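Local coordinates for protein putative O-GlcNAcase nagJ (Clostridium perfringens, PDB 6PV5) that probably cleaves N-acetylhexosamine residues from glycans, as a family 84 glycoside hydrolase with a beta/alpha-barrel catalytic domain, at residues E351-K354 and T355-E359. Numbering follows the deposited sequence.
Sequences EEVK and TYTKE. With EDO (1,2-ethanediol), chain F.
At the N-terminus of helix 355-363, which follows barrel strand 336-338 in sequence and precedes strand 369-372 of the family 84 catalytic (beta/alpha)8 domain, Lys354 sits at the N-cap and opens the first helical turn. Its carbonyl O accepts Lys358 N at 2.9 Å, the first i to i+4 bond of the helix. One residue on, Glu359 N bonds to Thr355 O, also at 2.9 Å, and the helical pattern is under way.

The short strand 352-353, antiparallel partner of 348-349, leads straight into this turn. Val353 points its side chain toward the helix: CG1, anti to the backbone N (chi1 -179°), lies 3.8 Å from Thr357 CG2, and the two side chains cross at about a right angle. The same methyl comes within 3.9 Å of Lys358 N. Val394 of helix 385-395 touches both Val353 and Thr357, so this apolar patch joins the strand to two helices. Thr357 turns its hydroxyl elsewhere, OG1 being hydrogen-bonded to Glu341.

The Lys354 chain kinks midway, and its end leads away from the helix to put NZ on Ser346 O. Tyr356 also leaves the turn: its OH is hydrogen-bonded to Gln314 and to Val340 N, and its side chain is about 11 Å from that of Asp305, the predicted proton donor. A 1,2-ethanediol, probably from the crystallisation liquor, occupies the helix start, bonded as well to Glu341 OE2. Lys354 CE lies 3.8 Å from C1 of the diol, and the diol O1 accepts the first-turn amide Tyr356 N at 2.9 Å, with an N-H...O angle of 165°.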
loop_
_atom_site.group_PDB
_atom_site.type_symbol
_atom_site.label_atom_id
_atom_site.label_comp_id
_atom_site.label_asym_id
_atom_site.label_seq_id
_atom_site.Cartn_x
_atom_site.Cartn_y
_atom_site.Cartn_z
ATOM N N GLU A 351 1.387 -27.982 -17.931
ATOM C CA GLU A 351 2.643 -28.028 -17.193
ATOM C C GLU A 351 3.758 -27.318 -17.970
ATOM O O GLU A 351 4.763 -26.936 -17.390
ATOM C CB GLU A 351 3.003 -29.479 -16.859
ATOM N N GLU A 352 3.565 -27.132 -19.279
ATOM C CA GLU A 352 4.563 -26.544 -20.156
ATOM C C GLU A 352 4.510 -25.010 -20.091
ATOM O O GLU A 352 3.440 -24.416 -19.947
ATOM C CB GLU A 352 4.349 -27.064 -21.581
ATOM C CG GLU A 352 3.391 -26.192 -22.374
ATOM C CD GLU A 352 3.077 -26.578 -23.808
ATOM O OE1 GLU A 352 2.529 -27.687 -24.017
ATOM O OE2 GLU A 352 3.364 -25.752 -24.712
ATOM N N VAL A 353 5.687 -24.379 -20.224
ATOM C CA VAL A 353 5.827 -22.931 -20.277
ATOM C C VAL A 353 5.442 -22.452 -21.673
ATOM O O VAL A 353 5.818 -23.061 -22.668
ATOM C CB VAL A 353 7.249 -22.507 -19.854
ATOM C CG1 VAL A 353 7.440 -20.990 -19.868
ATOM C CG2 VAL A 353 7.566 -23.047 -18.467
ATOM N N LYS A 354 4.660 -21.373 -21.761
ATOM C CA LYS A 354 4.224 -20.897 -23.073
ATOM C C LYS A 354 5.383 -20.243 -23.835
ATOM O O LYS A 354 6.344 -19.795 -23.233
ATOM C CB LYS A 354 2.992 -19.996 -22.953
ATOM C CG LYS A 354 1.673 -20.747 -23.089
ATOM C CD LYS A 354 0.489 -20.064 -22.470
ATOM C CE LYS A 354 -0.171 -19.059 -23.386
ATOM N NZ LYS A 354 -0.950 -18.065 -22.598
ATOM N N THR A 355 5.261 -20.167 -25.164
ATOM C CA THR A 355 6.341 -19.687 -26.013
ATOM C C THR A 355 6.791 -18.285 -25.601
ATOM O O THR A 355 7.985 -18.060 -25.391
ATOM C CB THR A 355 5.952 -19.730 -27.497
ATOM O OG1 THR A 355 5.388 -21.009 -27.778
ATOM C CG2 THR A 355 7.119 -19.482 -28.428
ATOM N N TYR A 356 5.854 -17.333 -25.483
ATOM C CA TYR A 356 6.287 -15.972 -25.173
ATOM C C TYR A 356 7.149 -15.945 -23.910
ATOM O O TYR A 356 8.214 -15.325 -23.886
ATOM C CB TYR A 356 5.134 -14.955 -25.156
ATOM C CG TYR A 356 5.533 -13.626 -24.550
ATOM C CD1 TYR A 356 5.946 -12.572 -25.350
ATOM C CD2 TYR A 356 5.561 -13.444 -23.178
ATOM C CE1 TYR A 356 6.331 -11.353 -24.807
ATOM C CE2 TYR A 356 5.988 -12.248 -22.615
ATOM C CZ TYR A 356 6.360 -11.195 -23.433
ATOM O OH TYR A 356 6.779 -10.013 -22.896
ATOM N N THR A 357 6.678 -16.614 -22.851
ATOM C CA THR A 357 7.349 -16.561 -21.561
ATOM C C THR A 357 8.703 -17.253 -21.660
ATOM O O THR A 357 9.675 -16.819 -21.030
ATOM C CB THR A 357 6.493 -17.178 -20.444
ATOM O OG1 THR A 357 5.363 -16.324 -20.239
ATOM C CG2 THR A 357 7.243 -17.316 -19.136
ATOM N N LYS A 358 8.725 -18.357 -22.420
ATOM C CA LYS A 358 9.935 -19.140 -22.589
ATOM C C LYS A 358 11.017 -18.242 -23.196
ATOM O O LYS A 358 12.087 -18.103 -22.639
ATOM C CB LYS A 358 9.639 -20.377 -23.442
ATOM C CG LYS A 358 10.846 -21.226 -23.805
ATOM C CD LYS A 358 10.480 -22.468 -24.595
ATOM C CE LYS A 358 11.693 -23.300 -24.960
ATOM N NZ LYS A 358 12.554 -23.548 -23.777
ATOM N N GLU A 359 10.684 -17.596 -24.305
ATOM C CA GLU A 359 11.601 -16.745 -25.040
ATOM C C GLU A 359 11.940 -15.489 -24.243
ATOM O O GLU A 359 13.109 -15.113 -24.164
ATOM C CB GLU A 359 10.987 -16.427 -26.402
ATOM C CG GLU A 359 10.713 -17.691 -27.193
ATOM C CD GLU A 359 10.361 -17.462 -28.646
ATOM O OE1 GLU A 359 10.064 -16.298 -29.002
ATOM O OE2 GLU A 359 10.381 -18.457 -29.419
HETATM C C1 EDO F . 1.998 -18.067 -26.379
HETATM O O1 EDO F . 2.982 -17.587 -25.506
HETATM C C2 EDO F . 1.935 -17.078 -27.405
HETATM O O2 EDO F . 3.266 -17.017 -27.857
#